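Local coordinates for extracellular solute-binding protein, family 5 (Chelativorans sp., PDB 6WM6) that binds EDTA in the periplasm and probably delivers it to an ABC transporter for uptake, at residues T406-Y415 against L449-Y460; Y389-L397 against I429-D437. All coordinates share one frame; numbering follows the deposited sequence. Where two conformers were deposited one is given.

The two contacts lie on one side of the chain's centre, about 20 Å apart between centres. Their segments alternate along the chain: the hairpin of contact 2 precedes strand 407-410 of contact 1, helix 416-429 leads into the second segment of contact 2, and strand 456-462 closes the series. They join through the mixed sheet, where strands 407-410 and 436-439 are parallel neighbours: Leu407 N lies 2.9 Å from Lys435 O and Leu407 O 2.7 Å from Asp437 N, both probable hydrogen bonds. Contact 2 is more peripheral, about 37 Å from the chain's centre against about 20 Å for contact 1. A sulfate, probably from the crystallisation liquor, binds at the Tyr460 end of contact 1.

Contact 1: residues T406-Y415 against L449-Y460; sequences TLRLSFPPGY and LLSGNFDLHLNY. With SO4 (sulfate ion), chain B.
Gly452 O receives Arg408 NH1 at 2.8 Å, just ahead of a parallel strand pair in which 407-410 runs beside 456-460 in the mixed sheet of this solute-binding fold. The donor comes from above the carbonyl plane. Next along, Phe454 N sits over the centre of the guanidinium face, buried and without a hydrogen-bond partner. Asp455 is gripped side-on: Arg408 NE reaches OD2 at 2.9 Å and NH2 reaches OD1 at 3.0 Å, with guanidinium and carboxylate planes turned 52° apart. The arginine chain bends at chi3 (-60°), bringing NE and NH2 to the carboxylate. Arg408 N also donates, to the anti lone pair of OD2, so two nitrogens of Arg408 hold that oxygen, and a water shared with Thr406 O donates to it too. A leucine in place of Arg408 would probably leave the Asp455 charge without its mate and Gly452 O without this donor.

Asp455 N and Leu456 N both donate to Arg408 O, while Leu456 O accepts Ser410 N. On the Leu456 side, Leu409 CD1 lies 3.7 Å from Leu456 CB, and helix 416-429 packs on Leu409 through Ala422. His457 points to the other face, its CG anti to the backbone N (chi1 -177°), bringing ND1 to Ser410 OG at 2.9 Å. Leu458 N continues the pairing to Ser410 O, but buried Leu458 O has no hydrogen-bond partner: it meets Pro412, which has no N-H to give and whose CD lies 3.1 Å away. Asn459 ND2 donates to His457 NE2, so both nitrogens of that ring are engaged and its rotation is fixed. Tyr415, its OH bonded to Gln278, crosses Tyr460 at about a right angle and brings its OH and CZ against Tyr460 CE2. Tyr460 OH donates to sulfate O3 at 2.7 Å, near the plane of its ring.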
loop_
_atom_site.group_PDB
_atom_site.type_symbol
_atom_site.label_atom_id
_atom_site.label_comp_id
_atom_site.label_asym_id
_atom_site.label_seq_id
_atom_site.Cartn_x
_atom_site.Cartn_y
_atom_site.Cartn_z
ATOM N N THR A 406 15.469 -11.188 -27.563
ATOM C CA THR A 406 15.697 -10.018 -26.715
ATOM C C THR A 406 14.576 -9.928 -25.685
ATOM O O THR A 406 13.391 -10.070 -26.021
ATOM C CB THR A 406 15.750 -8.765 -27.563
ATOM O OG1 THR A 406 16.873 -8.849 -28.462
ATOM C CG2 THR A 406 15.888 -7.529 -26.711
ATOM N N LEU A 407 14.951 -9.721 -24.422
ATOM C CA LEU A 407 13.994 -9.710 -23.330
ATOM C C LEU A 407 13.345 -8.347 -23.197
ATOM O O LEU A 407 14.031 -7.320 -23.199
ATOM C CB LEU A 407 14.707 -10.062 -22.041
ATOM C CG LEU A 407 15.445 -11.405 -22.040
ATOM C CD1 LEU A 407 16.138 -11.606 -20.707
ATOM C CD2 LEU A 407 14.491 -12.544 -22.324
ATOM N N ARG A 408 12.029 -8.344 -23.039
ATOM C CA ARG A 408 11.261 -7.115 -22.857
ATOM C C ARG A 408 11.153 -6.857 -21.359
ATOM O O ARG A 408 10.516 -7.630 -20.641
ATOM C CB ARG A 408 9.878 -7.277 -23.474
ATOM C CG ARG A 408 9.927 -7.456 -24.994
ATOM C CD ARG A 408 8.681 -8.191 -25.503
ATOM N NE ARG A 408 8.534 -9.519 -24.923
ATOM C CZ ARG A 408 7.441 -10.275 -25.036
ATOM N NH1 ARG A 408 6.401 -9.830 -25.709
ATOM N NH2 ARG A 408 7.398 -11.479 -24.470
ATOM N N LEU A 409 11.800 -5.783 -20.896
ATOM C CA LEU A 409 11.818 -5.392 -19.489
ATOM C C LEU A 409 11.053 -4.089 -19.372
ATOM O O LEU A 409 11.522 -3.053 -19.833
ATOM C CB LEU A 409 13.256 -5.267 -19.005
ATOM C CG LEU A 409 13.510 -4.634 -17.634
ATOM C CD1 LEU A 409 12.558 -5.136 -16.574
ATOM C CD2 LEU A 409 14.960 -4.902 -17.236
ATOM N N SER A 410 9.852 -4.158 -18.810
ATOM C CA SER A 410 8.984 -2.999 -18.684
ATOM C C SER A 410 8.915 -2.508 -17.241
ATOM O O SER A 410 9.189 -3.241 -16.279
ATOM C CB SER A 410 7.581 -3.285 -19.223
ATOM O OG SER A 410 6.921 -4.279 -18.467
ATOM N N PHE A 411 8.544 -1.237 -17.101
ATOM C CA PHE A 411 8.404 -0.626 -15.788
ATOM C C PHE A 411 7.568 0.636 -15.934
ATOM O O PHE A 411 7.624 1.301 -16.970
ATOM C CB PHE A 411 9.775 -0.304 -15.178
ATOM C CG PHE A 411 10.714 0.410 -16.099
ATOM C CD1 PHE A 411 11.520 -0.319 -16.958
ATOM C CD2 PHE A 411 10.799 1.788 -16.105
ATOM C CE1 PHE A 411 12.397 0.318 -17.806
ATOM C CE2 PHE A 411 11.680 2.438 -16.966
ATOM C CZ PHE A 411 12.481 1.693 -17.809
ATOM N N PRO A 412 6.777 0.978 -14.923
ATOM C CA PRO A 412 5.905 2.151 -15.016
ATOM C C PRO A 412 6.714 3.426 -14.884
ATOM O O PRO A 412 7.822 3.424 -14.327
ATOM C CB PRO A 412 4.963 1.959 -13.817
ATOM C CG PRO A 412 5.793 1.226 -12.806
ATOM C CD PRO A 412 6.646 0.274 -13.632
ATOM N N PRO A 413 6.188 4.547 -15.355
ATOM C CA PRO A 413 6.884 5.826 -15.169
ATOM C C PRO A 413 6.707 6.366 -13.757
ATOM O O PRO A 413 5.858 5.913 -12.987
ATOM C CB PRO A 413 6.209 6.744 -16.194
ATOM C CG PRO A 413 4.840 6.179 -16.360
ATOM C CD PRO A 413 4.955 4.678 -16.149
ATOM N N GLY A 414 7.575 7.314 -13.413
ATOM C CA GLY A 414 7.499 8.023 -12.154
ATOM C C GLY A 414 8.402 7.524 -11.050
ATOM O O GLY A 414 8.303 8.028 -9.922
ATOM N N TYR A 415 9.283 6.563 -11.328
ATOM C CA TYR A 415 10.172 5.975 -10.324
ATOM C C TYR A 415 11.576 5.935 -10.903
ATOM O O TYR A 415 11.979 4.942 -11.525
ATOM C CB TYR A 415 9.669 4.599 -9.892
ATOM C CG TYR A 415 8.330 4.723 -9.213
ATOM C CD1 TYR A 415 8.251 4.959 -7.843
ATOM C CD2 TYR A 415 7.155 4.691 -9.941
ATOM C CE1 TYR A 415 7.040 5.121 -7.219
ATOM C CE2 TYR A 415 5.931 4.856 -9.321
ATOM C CZ TYR A 415 5.887 5.066 -7.958
ATOM O OH TYR A 415 4.669 5.230 -7.325
ATOM N N LEU A 449 -0.285 -5.485 -17.993
ATOM C CA LEU A 449 0.531 -6.648 -18.320
ATOM C C LEU A 449 -0.324 -7.733 -18.961
ATOM O O LEU A 449 -1.477 -7.965 -18.570
ATOM C CB LEU A 449 1.199 -7.216 -17.064
ATOM C CG LEU A 449 2.300 -6.374 -16.436
ATOM C CD1 LEU A 449 2.664 -6.923 -15.059
ATOM C CD2 LEU A 449 3.527 -6.318 -17.329
ATOM N N LEU A 450 0.257 -8.422 -19.939
ATOM C CA LEU A 450 -0.352 -9.567 -20.598
ATOM C C LEU A 450 0.678 -10.689 -20.665
ATOM O O LEU A 450 1.884 -10.437 -20.726
ATOM C CB LEU A 450 -0.764 -9.230 -22.031
ATOM C CG LEU A 450 -1.757 -8.082 -22.182
ATOM C CD1 LEU A 450 -1.805 -7.655 -23.646
ATOM C CD2 LEU A 450 -3.128 -8.478 -21.692
ATOM N N SER A 451 0.191 -11.934 -20.707
ATOM C CA SER A 451 1.122 -13.049 -20.860
ATOM C C SER A 451 2.026 -12.840 -22.063
ATOM O O SER A 451 3.170 -13.313 -22.071
ATOM C CB SER A 451 0.373 -14.362 -21.004
ATOM O OG SER A 451 -0.334 -14.682 -19.834
ATOM N N GLY A 452 1.532 -12.162 -23.091
ATOM C CA GLY A 452 2.267 -11.963 -24.306
ATOM C C GLY A 452 3.053 -10.697 -24.504
ATOM O O GLY A 452 3.686 -10.572 -25.554
ATOM N N ASN A 453 3.077 -9.751 -23.533
ATOM C CA ASN A 453 3.673 -8.445 -23.790
ATOM C C ASN A 453 4.863 -8.070 -22.916
ATOM O O ASN A 453 5.330 -6.928 -22.970
ATOM C CB ASN A 453 2.619 -7.325 -23.778
ATOM C CG ASN A 453 2.134 -6.973 -22.384
ATOM O OD1 ASN A 453 2.556 -7.552 -21.373
ATOM N ND2 ASN A 453 1.236 -5.995 -22.311
ATOM N N PHE A 454 5.396 -8.996 -22.119
ATOM C CA PHE A 454 6.572 -8.695 -21.305
ATOM C C PHE A 454 7.300 -9.993 -20.989
ATOM O O PHE A 454 6.727 -11.079 -21.015
ATOM C CB PHE A 454 6.212 -7.978 -19.979
ATOM C CG PHE A 454 5.682 -8.903 -18.913
ATOM C CD1 PHE A 454 4.410 -9.434 -19.016
ATOM C CD2 PHE A 454 6.454 -9.253 -17.833
ATOM C CE1 PHE A 454 3.905 -10.286 -18.060
ATOM C CE2 PHE A 454 5.968 -10.118 -16.857
ATOM C CZ PHE A 454 4.694 -10.631 -16.966
ATOM N N ASP A 455 8.574 -9.864 -20.636
ATOM C CA ASP A 455 9.335 -10.957 -20.045
ATOM C C ASP A 455 9.753 -10.682 -18.617
ATOM O O ASP A 455 9.719 -11.594 -17.777
ATOM C CB ASP A 455 10.571 -11.225 -20.915
ATOM C CG ASP A 455 10.217 -11.516 -22.350
ATOM O OD1 ASP A 455 9.442 -12.478 -22.579
ATOM O OD2 ASP A 455 10.626 -10.767 -23.268
ATOM N N LEU A 456 10.131 -9.428 -18.325
ATOM C CA LEU A 456 10.538 -8.989 -17.001
ATOM C C LEU A 456 9.815 -7.678 -16.729
ATOM O O LEU A 456 9.548 -6.899 -17.646
ATOM C CB LEU A 456 12.050 -8.745 -16.955
ATOM C CG LEU A 456 12.942 -9.939 -17.334
ATOM C CD1 LEU A 456 14.401 -9.467 -17.473
ATOM C CD2 LEU A 456 12.849 -11.027 -16.306
ATOM N N HIS A 457 9.468 -7.444 -15.467
ATOM C CA HIS A 457 8.726 -6.228 -15.105
ATOM C C HIS A 457 9.180 -5.729 -13.740
ATOM O O HIS A 457 9.151 -6.488 -12.768
ATOM C CB HIS A 457 7.215 -6.493 -15.082
ATOM C CG HIS A 457 6.374 -5.292 -14.784
ATOM N ND1 HIS A 457 6.165 -4.296 -15.701
ATOM C CD2 HIS A 457 5.712 -4.919 -13.662
ATOM C CE1 HIS A 457 5.380 -3.369 -15.171
ATOM N NE2 HIS A 457 5.079 -3.730 -13.938
ATOM N N LEU A 458 9.612 -4.462 -13.672
ATOM C CA LEU A 458 10.008 -3.824 -12.424
ATOM C C LEU A 458 8.880 -2.935 -11.940
ATOM O O LEU A 458 8.393 -2.088 -12.677
ATOM C CB LEU A 458 11.245 -2.954 -12.643
ATOM C CG LEU A 458 12.582 -3.617 -12.826
ATOM C CD1 LEU A 458 13.581 -2.623 -13.401
ATOM C CD2 LEU A 458 13.090 -4.139 -11.495
ATOM N N ASN A 459 8.471 -3.132 -10.699
ATOM C CA ASN A 459 7.375 -2.344 -10.115
ATOM C C ASN A 459 7.493 -2.492 -8.597
ATOM O O ASN A 459 8.540 -2.903 -8.080
ATOM C CB ASN A 459 6.033 -2.827 -10.701
ATOM C CG ASN A 459 4.971 -1.755 -10.768
ATOM O OD1 ASN A 459 4.834 -0.919 -9.871
ATOM N ND2 ASN A 459 4.184 -1.790 -11.838
ATOM N N TYR A 460 6.421 -2.149 -7.882
ATOM C CA TYR A 460 6.398 -2.337 -6.440
ATOM C C TYR A 460 5.069 -2.955 -6.009
ATOM O O TYR A 460 4.041 -2.760 -6.666
ATOM C CB TYR A 460 6.652 -1.027 -5.653
ATOM C CG TYR A 460 5.559 0.022 -5.787
ATOM C CD1 TYR A 460 4.439 0.027 -4.946
ATOM C CD2 TYR A 460 5.626 1.000 -6.761
ATOM C CE1 TYR A 460 3.438 0.978 -5.084
ATOM C CE2 TYR A 460 4.624 1.959 -6.893
ATOM C CZ TYR A 460 3.543 1.923 -6.054
ATOM O OH TYR A 460 2.533 2.881 -6.207
HETATM S S SO4 B . -1.076 3.391 -5.057
HETATM O O1 SO4 B . -1.669 3.930 -3.830
HETATM O O2 SO4 B . -0.867 4.475 -6.001
HETATM O O3 SO4 B . 0.225 2.741 -4.736
HETATM O O4 SO4 B . -1.990 2.408 -5.630
HETATM O O HOH W 1 11.395 -12.077 -25.545
HETATM O O HOH W 2 5.863 -13.372 -23.450
#

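Contact 2: residues Y389-L397 against I429-D437; sequences YKLSGGSLL and IAPLGLKTD
Leu396 N donates to Gly433 O at 3.0 Å, tying a beta hairpin to the 3-10 turn and loop that lead from helix 416-429 into strand 436-439. The hairpin, strands 390-392 and 395-397, closes through a type I' turn from Ser392 to Ser395, with Gly393 and Gly394 at its corners.

The tight part gathers round Gly433, whose CA touches Leu391 CD2 at 3.6 Å and Gly394 O at 3.5 Å, the latter a CA-H...O contact. A side chain at Gly433 would run into Leu391 CD2 and Leu396 N, and its backbone angles also suit glycine. Beside it, Leu432 O is buried with no hydrogen-bond partner and is walled in by carbon: Leu396 CB lies 3.4 Å away and Leu391 CD2 3.5 Å. Leu396 holds its CG anti to the backbone N (chi1 -171°), which lays the branched end alongside Leu434, the two pointing the same way with their CD2 atoms 3.8 Å apart. Helices 377-386 and 321-330 close this apolar corner, through Leu384 on Leu396 and through Leu323 and Val327 on Leu434.

On the solvent side the hold is slacker. A water lies 2.7 Å from Gly394 O, and its link to Gly433 O is weak. Lys435 stretches its extended chain along this side, yet NZ stops 4.1 Å from Ser395 OG, too long for a hydrogen bond.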
loop_
_atom_site.group_PDB
_atom_site.type_symbol
_atom_site.label_atom_id
_atom_site.label_comp_id
_atom_site.label_asym_id
_atom_site.label_seq_id
_atom_site.Cartn_x
_atom_site.Cartn_y
_atom_site.Cartn_z
ATOM N N TYR A 389 21.178 -24.797 -22.590
ATOM C CA TYR A 389 21.479 -23.582 -23.329
ATOM C C TYR A 389 22.966 -23.530 -23.662
ATOM O O TYR A 389 23.808 -24.165 -23.008
ATOM C CB TYR A 389 21.146 -22.349 -22.467
ATOM C CG TYR A 389 19.678 -22.135 -22.168
ATOM C CD1 TYR A 389 19.014 -22.886 -21.206
ATOM C CD2 TYR A 389 18.947 -21.174 -22.844
ATOM C CE1 TYR A 389 17.679 -22.705 -20.943
ATOM C CE2 TYR A 389 17.599 -20.981 -22.588
ATOM C CZ TYR A 389 16.977 -21.734 -21.626
ATOM O OH TYR A 389 15.636 -21.538 -21.372
ATOM N N LYS A 390 23.301 -22.760 -24.689
ATOM C CA LYS A 390 24.677 -22.619 -25.136
ATOM C C LYS A 390 24.919 -21.188 -25.580
ATOM O O LYS A 390 24.026 -20.529 -26.108
ATOM C CB LYS A 390 24.999 -23.559 -26.297
ATOM C CG LYS A 390 24.947 -25.025 -25.916
ATOM C CD LYS A 390 25.607 -25.888 -26.968
ATOM C CE LYS A 390 25.827 -27.292 -26.448
ATOM N NZ LYS A 390 26.668 -28.093 -27.376
ATOM N N LEU A 391 26.140 -20.710 -25.354
ATOM C CA LEU A 391 26.576 -19.417 -25.865
ATOM C C LEU A 391 27.212 -19.616 -27.235
ATOM O O LEU A 391 28.047 -20.510 -27.416
ATOM C CB LEU A 391 27.579 -18.784 -24.908
ATOM C CG LEU A 391 26.981 -17.917 -23.803
ATOM C CD1 LEU A 391 28.023 -17.551 -22.755
ATOM C CD2 LEU A 391 26.374 -16.660 -24.416
ATOM N N SER A 392 26.809 -18.794 -28.199
ATOM C CA SER A 392 27.351 -18.859 -29.555
ATOM C C SER A 392 27.494 -17.438 -30.084
ATOM O O SER A 392 26.491 -16.742 -30.284
ATOM C CB SER A 392 26.450 -19.680 -30.474
ATOM O OG SER A 392 26.836 -19.523 -31.828
ATOM N N GLY A 393 28.731 -17.015 -30.321
ATOM C CA GLY A 393 28.957 -15.681 -30.847
ATOM C C GLY A 393 28.427 -14.589 -29.943
ATOM O O GLY A 393 27.904 -13.580 -30.431
ATOM N N GLY A 394 28.540 -14.774 -28.631
ATOM C CA GLY A 394 28.064 -13.790 -27.682
ATOM C C GLY A 394 26.568 -13.752 -27.478
ATOM O O GLY A 394 26.083 -12.877 -26.742
ATOM N N SER A 395 25.814 -14.658 -28.098
ATOM C CA SER A 395 24.368 -14.722 -27.930
ATOM C C SER A 395 23.986 -16.070 -27.327
ATOM O O SER A 395 24.537 -17.115 -27.705
ATOM C CB SER A 395 23.651 -14.534 -29.268
ATOM O OG SER A 395 23.834 -13.208 -29.754
ATOM N N LEU A 396 23.030 -16.043 -26.409
ATOM C CA LEU A 396 22.553 -17.262 -25.770
ATOM C C LEU A 396 21.580 -17.982 -26.692
ATOM O O LEU A 396 20.669 -17.373 -27.254
ATOM C CB LEU A 396 21.867 -16.926 -24.449
ATOM C CG LEU A 396 21.508 -18.127 -23.567
ATOM C CD1 LEU A 396 22.770 -18.809 -23.086
ATOM C CD2 LEU A 396 20.599 -17.703 -22.408
ATOM N N LEU A 397 21.784 -19.290 -26.851
ATOM C CA LEU A 397 20.892 -20.150 -27.616
ATOM C C LEU A 397 20.069 -21.018 -26.673
ATOM O O LEU A 397 20.593 -21.546 -25.687
ATOM C CB LEU A 397 21.692 -21.094 -28.528
ATOM C CG LEU A 397 22.731 -20.467 -29.457
ATOM C CD1 LEU A 397 23.411 -21.558 -30.291
ATOM C CD2 LEU A 397 22.095 -19.428 -30.352
ATOM N N ILE A 429 23.103 -9.176 -16.828
ATOM C CA ILE A 429 22.775 -10.369 -17.602
ATOM C C ILE A 429 23.414 -10.384 -18.977
ATOM O O ILE A 429 23.341 -11.416 -19.665
ATOM C CB ILE A 429 21.257 -10.618 -17.697
ATOM C CG1 ILE A 429 20.558 -9.541 -18.516
ATOM C CG2 ILE A 429 20.670 -10.676 -16.285
ATOM C CD1 ILE A 429 19.086 -9.838 -18.744
ATOM N N ALA A 430 24.050 -9.292 -19.395
ATOM C CA ALA A 430 24.712 -9.286 -20.693
ATOM C C ALA A 430 25.764 -10.383 -20.801
ATOM O O ALA A 430 25.865 -10.995 -21.879
ATOM C CB ALA A 430 25.306 -7.902 -20.968
ATOM N N PRO A 431 26.545 -10.693 -19.763
ATOM C CA PRO A 431 27.514 -11.802 -19.878
ATOM C C PRO A 431 26.881 -13.164 -20.105
ATOM O O PRO A 431 27.587 -14.103 -20.513
ATOM C CB PRO A 431 28.272 -11.754 -18.545
ATOM C CG PRO A 431 28.114 -10.349 -18.066
ATOM C CD PRO A 431 26.756 -9.893 -18.537
ATOM N N LEU A 432 25.589 -13.329 -19.839
ATOM C CA LEU A 432 24.900 -14.573 -20.149
ATOM C C LEU A 432 24.530 -14.683 -21.621
ATOM O O LEU A 432 23.983 -15.715 -22.027
ATOM C CB LEU A 432 23.631 -14.695 -19.312
ATOM C CG LEU A 432 23.803 -14.580 -17.799
ATOM C CD1 LEU A 432 22.457 -14.809 -17.099
ATOM C CD2 LEU A 432 24.869 -15.540 -17.267
ATOM N N GLY A 433 24.819 -13.659 -22.421
ATOM C CA GLY A 433 24.398 -13.661 -23.806
ATOM C C GLY A 433 22.991 -13.172 -24.030
ATOM O O GLY A 433 22.400 -13.461 -25.072
ATOM N N LEU A 434 22.417 -12.461 -23.056
ATOM C CA LEU A 434 21.065 -11.930 -23.144
ATOM C C LEU A 434 21.088 -10.435 -23.408
ATOM O O LEU A 434 21.976 -9.712 -22.953
ATOM C CB LEU A 434 20.329 -12.184 -21.824
ATOM C CG LEU A 434 20.078 -13.666 -21.535
ATOM C CD1 LEU A 434 19.623 -13.847 -20.088
ATOM C CD2 LEU A 434 19.031 -14.222 -22.482
ATOM N N LYS A 435 20.099 -9.985 -24.183
ATOM C CA LYS A 435 19.886 -8.571 -24.456
ATOM C C LYS A 435 18.522 -8.178 -23.908
ATOM O O LYS A 435 17.658 -9.025 -23.679
ATOM C CB LYS A 435 19.912 -8.286 -25.952
ATOM C CG LYS A 435 21.231 -8.613 -26.632
ATOM C CD LYS A 435 21.070 -8.615 -28.150
ATOM C CE LYS A 435 22.301 -9.185 -28.839
ATOM N NZ LYS A 435 22.026 -9.610 -30.243
ATOM N N THR A 436 18.324 -6.883 -23.707
ATOM C CA THR A 436 17.055 -6.381 -23.235
ATOM C C THR A 436 16.579 -5.199 -24.063
ATOM O O THR A 436 17.368 -4.495 -24.708
ATOM C CB THR A 436 17.103 -5.937 -21.777
ATOM O OG1 THR A 436 17.842 -4.715 -21.680
ATOM C CG2 THR A 436 17.748 -7.009 -20.929
ATOM N N ASP A 437 15.263 -5.020 -24.061
ATOM C CA ASP A 437 14.606 -3.819 -24.562
ATOM C C ASP A 437 13.876 -3.205 -23.379
ATOM O O ASP A 437 13.034 -3.864 -22.760
ATOM C CB ASP A 437 13.596 -4.150 -25.664
ATOM C CG ASP A 437 14.242 -4.299 -27.033
ATOM O OD1 ASP A 437 15.368 -3.795 -27.227
ATOM O OD2 ASP A 437 13.610 -4.913 -27.915
HETATM O O HOH W 3 23.985 -11.106 -26.701
#